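Local coordinates for uncharacterized protein (Staphylococcus aureus subsp. aureus, PDB 3H04) that is of unknown function but has the fold of an alpha/beta hydrolase and is probably a serine hydrolase, perhaps an esterase, at residues 43-48 against 64-69; 126-131 against 221-226; 153-158 against 173-178. One frame throughout, in Å; residues are numbered along the deposited sequence. Where two conformers were deposited one is given.

Contact 1: residues 43-48 against 64-69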
loop_
_atom_site.group_PDB
_atom_site.type_symbol
_atom_site.label_atom_id
_atom_site.label_comp_id
_atom_site.label_asym_id
_atom_site.label_seq_id
_atom_site.Cartn_x
_atom_site.Cartn_y
_atom_site.Cartn_z
ATOM N N GLY A 43 2.628 -1.202 10.811
ATOM C CA GLY A 43 3.689 -0.959 9.837
ATOM C C GLY A 43 4.349 0.398 10.048
ATOM O O GLY A 43 4.185 1.074 11.118
ATOM N N LYS A 44 5.170 0.756 9.086
ATOM C CA LYS A 44 5.867 2.055 9.092
ATOM C C LYS A 44 6.287 2.356 7.659
ATOM O O LYS A 44 6.453 1.423 6.839
ATOM C CB LYS A 44 7.097 2.041 10.005
ATOM C CG LYS A 44 8.220 1.093 9.577
ATOM C CD LYS A 44 9.337 0.976 10.670
ATOM C CE LYS A 44 10.363 -0.091 10.241
ATOM N NZ LYS A 44 11.644 0.157 10.862
ATOM N N ALA A 45 6.451 3.650 7.375
ATOM C CA ALA A 45 6.785 4.161 6.046
ATOM C C ALA A 45 8.153 3.703 5.547
ATOM O O ALA A 45 8.323 3.462 4.342
ATOM C CB ALA A 45 6.725 5.710 6.048
ATOM N N ASN A 46 9.139 3.634 6.455
ATOM C CA ASN A 46 10.504 3.239 6.093
ATOM C C ASN A 46 10.774 1.731 6.258
ATOM O O ASN A 46 11.735 1.355 6.929
ATOM C CB ASN A 46 11.565 4.047 6.869
ATOM C CG ASN A 46 11.465 3.851 8.372
ATOM O OD1 ASN A 46 10.390 3.513 8.900
ATOM N ND2 ASN A 46 12.566 4.066 9.071
ATOM N N ASP A 47 9.931 0.892 5.639
ATOM C CA ASP A 47 10.024 -0.574 5.761
ATOM C C ASP A 47 10.616 -1.249 4.533
ATOM O O ASP A 47 10.715 -2.475 4.517
ATOM C CB ASP A 47 8.673 -1.239 6.103
ATOM C CG ASP A 47 7.636 -1.152 4.962
ATOM O OD1 ASP A 47 7.855 -0.409 3.974
ATOM O OD2 ASP A 47 6.600 -1.837 5.070
ATOM N N LEU A 48 11.056 -0.464 3.543
ATOM C CA LEU A 48 11.693 -0.991 2.333
ATOM C C LEU A 48 13.170 -1.331 2.611
ATOM O O LEU A 48 13.868 -0.508 3.185
ATOM C CB LEU A 48 11.677 0.046 1.192
ATOM C CG LEU A 48 10.374 0.186 0.414
ATOM C CD1 LEU A 48 10.529 1.277 -0.611
ATOM C CD2 LEU A 48 10.000 -1.180 -0.260
ATOM N N GLN A 64 8.414 8.417 0.870
ATOM C CA GLN A 64 7.739 7.435 1.709
ATOM C C GLN A 64 6.687 8.109 2.579
ATOM O O GLN A 64 7.042 8.874 3.484
ATOM C CB GLN A 64 8.809 6.655 2.479
ATOM C CG GLN A 64 9.708 6.038 1.435
ATOM C CD GLN A 64 10.820 5.203 1.937
ATOM O OE1 GLN A 64 11.972 5.558 1.712
ATOM N NE2 GLN A 64 10.511 4.037 2.527
ATOM N N LEU A 65 5.412 7.920 2.272
ATOM C CA LEU A 65 4.398 8.689 2.990
ATOM C C LEU A 65 3.833 7.984 4.181
ATOM O O LEU A 65 3.985 6.793 4.328
ATOM C CB LEU A 65 3.245 9.216 2.101
ATOM C CG LEU A 65 2.170 8.379 1.471
ATOM C CD1 LEU A 65 1.208 7.760 2.447
ATOM C CD2 LEU A 65 1.402 9.297 0.381
ATOM N N SER A 66 3.199 8.751 5.052
ATOM C CA SER A 66 2.590 8.203 6.261
ATOM C C SER A 66 1.115 8.530 6.308
ATOM O O SER A 66 0.661 9.501 5.673
ATOM C CB SER A 66 3.318 8.740 7.486
ATOM O OG SER A 66 4.661 8.212 7.465
ATOM N N TYR A 67 0.363 7.688 7.024
ATOM C CA TYR A 67 -1.054 7.924 7.266
ATOM C C TYR A 67 -1.381 7.352 8.644
ATOM O O TYR A 67 -0.695 6.449 9.106
ATOM C CB TYR A 67 -1.915 7.244 6.187
ATOM C CG TYR A 67 -1.603 5.791 6.012
ATOM C CD1 TYR A 67 -2.278 4.824 6.763
ATOM C CD2 TYR A 67 -0.656 5.360 5.103
ATOM C CE1 TYR A 67 -1.987 3.467 6.603
ATOM C CE2 TYR A 67 -0.370 4.001 4.923
ATOM C CZ TYR A 67 -1.053 3.074 5.683
ATOM O OH TYR A 67 -0.749 1.757 5.557
ATOM N N ARG A 68 -2.445 7.861 9.266
ATOM C CA ARG A 68 -2.893 7.344 10.564
ATOM C C ARG A 68 -3.489 5.936 10.397
ATOM O O ARG A 68 -4.146 5.612 9.420
ATOM C CB ARG A 68 -3.832 8.356 11.233
ATOM C CG ARG A 68 -3.068 9.542 11.853
ATOM C CD ARG A 68 -4.007 10.646 12.338
ATOM N NE ARG A 68 -4.551 11.435 11.240
ATOM C CZ ARG A 68 -5.339 12.489 11.426
ATOM N NH1 ARG A 68 -5.701 12.853 12.666
ATOM N NH2 ARG A 68 -5.779 13.169 10.393
ATOM N N LEU A 69 -3.220 5.065 11.346
ATOM C CA LEU A 69 -3.644 3.695 11.234
ATOM C C LEU A 69 -4.995 3.388 11.847
ATOM O O LEU A 69 -5.441 4.048 12.821
ATOM C CB LEU A 69 -2.583 2.816 11.894
ATOM C CG LEU A 69 -1.159 2.960 11.342
ATOM C CD1 LEU A 69 -0.102 2.280 12.275
ATOM C CD2 LEU A 69 -1.003 2.516 9.878
HETATM O O HOH W 1 5.104 5.654 8.968
HETATM O O HOH W 2 12.434 2.380 3.749
#
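Segments 43-48 and 64-69 are tied together by the side-chain amide of Gln-64 and two waters, with no backbone ladder between them. The loop enters at Gly-43, in a backbone region suited to a residue without a side chain; its N is bonded to Asp-167. Ala-45 makes the main approach. Its CB bears on the opposing segment, 3.4 Å from Leu-65 O and 3.5 Å from Ser-66 OG. Its N donates to a water at 2.9 Å, which lies 3.0 Å from Ser-66 OG and so bridges the Ala-45 backbone to the Ser-66 side chain. Its O takes the direct bond: Gln-64 NE2 donates at 2.9 Å with a bent N-H...O angle of 137°, arriving above the carbonyl plane, 29° out of it. The Gln-64 chain is extended beyond CG (chi2 -179°), which carries the amide across to the loop. Asn-46 passes that amide with its backbone, CA 3.7 Å from Gln-64 NE2. At Asp-47 the chain turns, its N making a weak bond back to Ala-45 O, while its OD1 is held by Tyr-34 OH of strand 30-35. Leu-48 comes last, with CD1 loosely against the Gln-64 amide and its O bonded to a second water. Gln-64 NE2 donates to that water at 2.8 Å, so both its N-H groups are used. The Ser-Tyr-Arg-Leu run at 66-69 resembles the YRL sequence after this strand in hormone-sensitive-lipase-like enzymes, and the loop following His-36 resembles their glycine-rich oxyanion loop; the contact is consistent with that part of an alpha/beta-hydrolase fold.

Contact 2: residues 126-131 against 221-226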
loop_
_atom_site.group_PDB
_atom_site.type_symbol
_atom_site.label_atom_id
_atom_site.label_comp_id
_atom_site.label_asym_id
_atom_site.label_seq_id
_atom_site.Cartn_x
_atom_site.Cartn_y
_atom_site.Cartn_z
ATOM N N TYR A 126 1.167 -7.234 -4.446
ATOM C CA TYR A 126 0.237 -8.029 -3.659
ATOM C C TYR A 126 -0.871 -7.264 -2.919
ATOM O O TYR A 126 -1.166 -7.543 -1.738
ATOM C CB TYR A 126 0.940 -9.001 -2.722
ATOM C CG TYR A 126 2.190 -8.491 -2.034
ATOM C CD1 TYR A 126 2.102 -7.749 -0.850
ATOM C CD2 TYR A 126 3.438 -8.668 -2.604
ATOM C CE1 TYR A 126 3.258 -7.227 -0.194
ATOM C CE2 TYR A 126 4.595 -8.175 -1.942
ATOM C CZ TYR A 126 4.492 -7.473 -0.745
ATOM O OH TYR A 126 5.603 -6.959 -0.131
ATOM N N GLY A 127 -1.470 -6.322 -3.637
ATOM C CA GLY A 127 -2.585 -5.530 -3.157
ATOM C C GLY A 127 -3.905 -5.942 -3.839
ATOM O O GLY A 127 -4.086 -7.080 -4.334
ATOM N N TYR A 128 -4.810 -4.990 -3.829
ATOM C CA TYR A 128 -6.186 -5.206 -4.194
ATOM C C TYR A 128 -6.808 -3.866 -4.506
ATOM O O TYR A 128 -6.315 -2.855 -4.054
ATOM C CB TYR A 128 -6.951 -5.863 -3.040
ATOM C CG TYR A 128 -6.692 -5.302 -1.656
ATOM C CD1 TYR A 128 -7.523 -4.331 -1.114
ATOM C CD2 TYR A 128 -5.585 -5.719 -0.904
ATOM C CE1 TYR A 128 -7.290 -3.808 0.161
ATOM C CE2 TYR A 128 -5.352 -5.213 0.413
ATOM C CZ TYR A 128 -6.224 -4.277 0.917
ATOM O OH TYR A 128 -6.022 -3.739 2.140
ATOM N N SER A 129 -7.912 -3.882 -5.245
ATOM C CA SER A 129 -8.616 -2.658 -5.691
ATOM C C SER A 129 -9.982 -2.453 -5.002
ATOM O O SER A 129 -10.780 -1.582 -5.385
ATOM C CB SER A 129 -8.837 -2.766 -7.201
ATOM O OG SER A 129 -9.730 -3.846 -7.540
ATOM N N ARG A 130 -10.300 -3.351 -4.084
ATOM C CA ARG A 130 -11.623 -3.347 -3.456
ATOM C C ARG A 130 -11.511 -4.010 -2.085
ATOM O O ARG A 130 -10.626 -4.848 -1.873
ATOM C CB ARG A 130 -12.623 -4.083 -4.351
ATOM C CG ARG A 130 -12.069 -5.441 -4.766
ATOM C CD ARG A 130 -12.959 -6.268 -5.657
ATOM N NE ARG A 130 -12.301 -7.546 -5.965
ATOM C CZ ARG A 130 -12.822 -8.470 -6.771
ATOM N NH1 ARG A 130 -13.986 -8.264 -7.352
ATOM N NH2 ARG A 130 -12.184 -9.613 -6.992
ATOM N N ILE A 131 -12.375 -3.603 -1.160
ATOM C CA ILE A 131 -12.498 -4.260 0.162
ATOM C C ILE A 131 -13.735 -5.140 0.284
ATOM O O ILE A 131 -13.768 -6.015 1.150
ATOM C CB ILE A 131 -12.448 -3.267 1.331
ATOM C CG1 ILE A 131 -13.489 -2.179 1.212
ATOM C CG2 ILE A 131 -11.058 -2.605 1.370
ATOM C CD1 ILE A 131 -13.545 -1.297 2.415
ATOM N N TYR A 221 -1.657 -16.288 0.903
ATOM C CA TYR A 221 -2.641 -16.640 1.943
ATOM C C TYR A 221 -3.341 -15.410 2.575
ATOM O O TYR A 221 -4.321 -15.570 3.300
ATOM C CB TYR A 221 -1.928 -17.418 3.083
ATOM C CG TYR A 221 -0.688 -16.687 3.609
ATOM C CD1 TYR A 221 -0.808 -15.604 4.491
ATOM C CD2 TYR A 221 0.585 -17.041 3.188
ATOM C CE1 TYR A 221 0.274 -14.933 4.918
ATOM C CE2 TYR A 221 1.697 -16.357 3.616
ATOM C CZ TYR A 221 1.535 -15.307 4.494
ATOM O OH TYR A 221 2.629 -14.603 4.921
ATOM N N ASP A 222 -2.855 -14.202 2.290
ATOM C CA ASP A 222 -3.344 -12.965 2.916
ATOM C C ASP A 222 -4.280 -12.157 1.975
ATOM O O ASP A 222 -5.404 -11.763 2.358
ATOM C CB ASP A 222 -2.133 -12.115 3.326
ATOM C CG ASP A 222 -2.543 -10.796 4.042
ATOM O OD1 ASP A 222 -2.543 -10.729 5.278
ATOM O OD2 ASP A 222 -2.858 -9.814 3.349
ATOM N N VAL A 223 -3.827 -11.966 0.729
ATOM C CA VAL A 223 -4.573 -11.312 -0.324
ATOM C C VAL A 223 -4.631 -12.319 -1.480
ATOM O O VAL A 223 -3.628 -12.618 -2.068
ATOM C CB VAL A 223 -3.873 -10.061 -0.889
ATOM C CG1 VAL A 223 -4.689 -9.487 -2.059
ATOM C CG2 VAL A 223 -3.683 -9.032 0.176
ATOM N N PRO A 224 -5.782 -12.860 -1.764
ATOM C CA PRO A 224 -5.815 -13.839 -2.840
ATOM C C PRO A 224 -5.288 -13.283 -4.198
ATOM O O PRO A 224 -5.558 -12.140 -4.542
ATOM C CB PRO A 224 -7.305 -14.142 -2.982
ATOM C CG PRO A 224 -7.910 -13.734 -1.781
ATOM C CD PRO A 224 -7.120 -12.598 -1.208
ATOM N N VAL A 225 -4.568 -14.107 -4.963
ATOM C CA VAL A 225 -4.075 -13.687 -6.284
ATOM C C VAL A 225 -5.217 -13.277 -7.237
ATOM O O VAL A 225 -5.032 -12.473 -8.136
ATOM C CB VAL A 225 -3.177 -14.811 -6.931
ATOM C CG1 VAL A 225 -4.024 -16.029 -7.320
ATOM C CG2 VAL A 225 -2.415 -14.223 -8.119
ATOM N N GLU A 226 -6.411 -13.815 -7.025
ATOM C CA GLU A 226 -7.582 -13.299 -7.752
ATOM C C GLU A 226 -7.815 -11.787 -7.687
ATOM O O GLU A 226 -8.439 -11.220 -8.612
ATOM C CB GLU A 226 -8.878 -14.068 -7.390
ATOM C CG GLU A 226 -8.845 -15.515 -7.830
ATOM C CD GLU A 226 -8.259 -16.506 -6.763
ATOM O OE1 GLU A 226 -7.525 -16.116 -5.821
ATOM O OE2 GLU A 226 -8.547 -17.709 -6.883
#
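Segments 126-131 and 221-226 follow neighbouring parallel strands, 121-125 and 212-217, of an alpha/beta-hydrolase fold, near what is probably the active site. Val-223 carries nearly all of their contact. Its CG1 stands anti to the backbone N (chi1 176°) and CG2 anti to the carbonyl carbon, so both methyls face the carbonyls of Tyr-126 and Gly-127, one to each. Tyr-128 packs against the same methyls. Its CG takes the crowded position between its own N and carbonyl carbon (chi1 44°), and the Tyr-128 and Val-223 side chains cross at about a right angle, with Tyr-128 CD2 lying 4.0 Å from Val-223 CG2 and equally far from its CG1. Tyr-126 has left-handed backbone angles, and its ring points away from the valine, its OH bonded to Asp-251. Arg-130 extends fully from CG outward, bringing its guanidinium alongside the start of helix 226-232, where NE forms a salt bridge with Glu-227; across the contact itself NH2 merely comes within 4.4 Å of Glu-226 O. The N atoms of Asp-222 and Val-223 both donate to OD1 of Asp-220, the probable acid of a Ser-104, His-248, Asp-220 triad, and Val-223 also touches His-248. The valine thus links the turn of the putative acid to the neighbouring loop by van der Waals contact with two carbonyls and the Tyr-128 ring. Gly-127 O sits 3.4 Å from Val-223 CG1, while Tyr-126 O, 3.5 Å from Val-223 CG2, is buried against the methyl without a polar partner.

Contact 3: residues 153-158 against 173-178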
loop_
_atom_site.group_PDB
_atom_site.type_symbol
_atom_site.label_atom_id
_atom_site.label_comp_id
_atom_site.label_asym_id
_atom_site.label_seq_id
_atom_site.Cartn_x
_atom_site.Cartn_y
_atom_site.Cartn_z
ATOM N N THR A 153 -8.915 -8.151 25.228
ATOM C CA THR A 153 -8.210 -7.220 26.116
ATOM C C THR A 153 -6.779 -7.148 25.645
ATOM O O THR A 153 -6.251 -6.067 25.507
ATOM C CB THR A 153 -8.219 -7.612 27.581
ATOM O OG1 THR A 153 -9.535 -7.442 28.093
ATOM C CG2 THR A 153 -7.242 -6.729 28.405
ATOM N N MET A 154 -6.184 -8.331 25.441
ATOM C CA MET A 154 -4.846 -8.487 24.873
ATOM C C MET A 154 -4.736 -7.556 23.672
ATOM O O MET A 154 -3.834 -6.737 23.615
ATOM C CB MET A 154 -4.610 -9.967 24.481
ATOM C CG MET A 154 -3.170 -10.505 24.581
ATOM S SD MET A 154 -2.359 -10.508 22.973
ATOM C CE MET A 154 -2.835 -8.868 22.478
ATOM N N ILE A 155 -5.693 -7.641 22.746
ATOM C CA ILE A 155 -5.671 -6.825 21.516
ATOM C C ILE A 155 -5.930 -5.345 21.773
ATOM O O ILE A 155 -5.254 -4.491 21.193
ATOM C CB ILE A 155 -6.635 -7.384 20.423
ATOM C CG1 ILE A 155 -6.378 -8.894 20.183
ATOM C CG2 ILE A 155 -6.537 -6.605 19.133
ATOM C CD1 ILE A 155 -4.950 -9.270 19.873
ATOM N N ALA A 156 -6.834 -5.016 22.703
ATOM C CA ALA A 156 -7.114 -3.610 22.962
ATOM C C ALA A 156 -5.880 -2.938 23.560
ATOM O O ALA A 156 -5.623 -1.763 23.331
ATOM C CB ALA A 156 -8.287 -3.469 23.876
ATOM N N GLN A 157 -5.090 -3.681 24.317
ATOM C CA GLN A 157 -3.898 -3.076 24.913
ATOM C C GLN A 157 -2.736 -2.932 23.927
ATOM O O GLN A 157 -1.668 -2.444 24.301
ATOM C CB GLN A 157 -3.486 -3.831 26.190
ATOM C CG GLN A 157 -4.536 -3.760 27.324
ATOM C CD GLN A 157 -4.982 -2.312 27.671
ATOM O OE1 GLN A 157 -6.162 -1.962 27.536
ATOM N NE2 GLN A 157 -4.030 -1.471 28.081
ATOM N N LEU A 158 -2.929 -3.343 22.668
ATOM C CA LEU A 158 -1.921 -3.101 21.638
ATOM C C LEU A 158 -2.222 -1.849 20.831
ATOM O O LEU A 158 -1.422 -1.430 19.984
ATOM C CB LEU A 158 -1.794 -4.321 20.758
ATOM C CG LEU A 158 -1.216 -5.544 21.446
ATOM C CD1 LEU A 158 -1.239 -6.780 20.524
ATOM C CD2 LEU A 158 0.223 -5.198 21.995
ATOM N N PHE A 173 1.150 -5.722 15.302
ATOM C CA PHE A 173 0.649 -6.548 14.197
ATOM C C PHE A 173 -0.371 -7.628 14.580
ATOM O O PHE A 173 -1.179 -8.051 13.728
ATOM C CB PHE A 173 1.799 -7.117 13.406
ATOM C CG PHE A 173 2.278 -8.366 13.905
ATOM C CD1 PHE A 173 1.655 -9.520 13.510
ATOM C CD2 PHE A 173 3.321 -8.425 14.808
ATOM C CE1 PHE A 173 2.025 -10.678 13.944
ATOM C CE2 PHE A 173 3.725 -9.686 15.249
ATOM C CZ PHE A 173 3.059 -10.799 14.814
ATOM N N LEU A 174 -0.415 -8.011 15.864
ATOM C CA LEU A 174 -1.418 -8.977 16.310
ATOM C C LEU A 174 -2.824 -8.450 16.191
ATOM O O LEU A 174 -3.740 -9.240 16.123
ATOM C CB LEU A 174 -1.168 -9.411 17.754
ATOM C CG LEU A 174 0.071 -10.277 17.949
ATOM C CD1 LEU A 174 0.369 -10.405 19.465
ATOM C CD2 LEU A 174 -0.063 -11.652 17.269
ATOM N N ILE A 175 -2.995 -7.123 16.204
ATOM C CA ILE A 175 -4.326 -6.520 15.974
ATOM C C ILE A 175 -4.857 -6.936 14.592
ATOM O O ILE A 175 -6.044 -7.264 14.429
ATOM C CB ILE A 175 -4.283 -4.988 16.034
ATOM C CG1 ILE A 175 -3.830 -4.468 17.402
ATOM C CG2 ILE A 175 -5.694 -4.379 15.735
ATOM C CD1 ILE A 175 -3.442 -2.947 17.242
ATOM N N TYR A 176 -3.963 -6.972 13.614
ATOM C CA TYR A 176 -4.316 -7.371 12.232
ATOM C C TYR A 176 -4.551 -8.902 12.128
ATOM O O TYR A 176 -5.495 -9.349 11.463
ATOM C CB TYR A 176 -3.226 -6.937 11.268
ATOM C CG TYR A 176 -3.424 -7.470 9.857
ATOM C CD1 TYR A 176 -4.428 -6.919 9.023
ATOM C CD2 TYR A 176 -2.720 -8.545 9.398
ATOM C CE1 TYR A 176 -4.697 -7.417 7.782
ATOM C CE2 TYR A 176 -2.920 -9.033 8.085
ATOM C CZ TYR A 176 -3.918 -8.449 7.279
ATOM O OH TYR A 176 -4.254 -8.874 5.987
ATOM N N VAL A 177 -3.692 -9.689 12.764
ATOM C CA VAL A 177 -3.865 -11.140 12.789
ATOM C C VAL A 177 -5.228 -11.475 13.391
ATOM O O VAL A 177 -5.993 -12.325 12.874
ATOM C CB VAL A 177 -2.715 -11.800 13.628
ATOM C CG1 VAL A 177 -3.078 -13.217 13.997
ATOM C CG2 VAL A 177 -1.331 -11.829 12.828
ATOM N N TYR A 178 -5.543 -10.785 14.475
ATOM C CA TYR A 178 -6.811 -10.984 15.154
ATOM C C TYR A 178 -7.963 -10.597 14.218
ATOM O O TYR A 178 -8.937 -11.336 14.080
ATOM C CB TYR A 178 -6.859 -10.126 16.416
ATOM C CG TYR A 178 -8.169 -10.228 17.148
ATOM C CD1 TYR A 178 -8.460 -11.330 17.919
ATOM C CD2 TYR A 178 -9.102 -9.206 17.077
ATOM C CE1 TYR A 178 -9.687 -11.410 18.639
ATOM C CE2 TYR A 178 -10.308 -9.290 17.752
ATOM C CZ TYR A 178 -10.593 -10.383 18.516
ATOM O OH TYR A 178 -11.794 -10.433 19.157
#
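Ile-155 lays its CG1 over one face of the Tyr-178 ring, a CH-pi contact in which the carbon stands 4.1 Å from the ring centroid and 23° off the normal. The overlap is displaced toward the root of the ring, for the nearest ring atom is Tyr-178 CG, at 3.8 Å from Ile-155 CG1. Tyr-178 holds its CG anti to the backbone N (chi1 177°), which sends the ring outward and forward along the helix with one face turned to Ile-155, and its OH is bonded to Lys-184. The rest of Ile-155 shows how one branched side chain serves several neighbours. With CG1 beside the backbone N and chi2 at -53°, CD1 curls toward the helix opposite, 3.9 Å from Leu-174 O. CG2 goes the other way, 3.9 Å from Ile-175 CG1, where the two isoleucines slide past each other in opposite directions. One turn on, Leu-158 adds a second layer. Its N is bonded to Ile-155 O, which keeps it turned to the same side although the helix has ended. The Leu-158 and Leu-174 side chains cross obliquely, CD1 of the former 3.8 Å from CB of the latter, while Leu-158 CB rests on Ile-175 CG1. Ile-175 CD1 comes within 3.7 Å of Leu-158 O; that carbonyl is satisfied by Gln-168 NE2. Met-154, deposited in two conformers, adds a looser touch at the margin, SD to Leu-174 CD1. The side-chain packing is apolar, with two methyls also against backbone carbonyls. It joins helices 152-156 and 173-182 within the insertion between strands 121-125 and 212-217, which holds several short helices, the place where alpha/beta hydrolases commonly carry a cap. Helix 173-182 also packs through Leu-174 and Val-177 against helix 141-147.

The three contacts run from strand ends to periphery. Contact 2 is buried, formed by two loops, and contact 1 partly buried, formed by a loop and the end of strand 60-65; they lie on opposite sides of the chain's centre. Contact 3 lies about 21 Å from that centre, between two helices. Chemistry does not follow depth: contact 1 relies on a hydrogen bond from a side-chain amide and on waters, contact 2 on a valine against carbonyls and a ring, and contact 3 chiefly on apolar side-chain packing. Contacts 2 and 3 meet directly, Asp-222 OD1 lying 2.6 Å from Tyr-176 OH in a probable hydrogen bond between the insertion and the loop of the putative acid. Contact 1 touches neither.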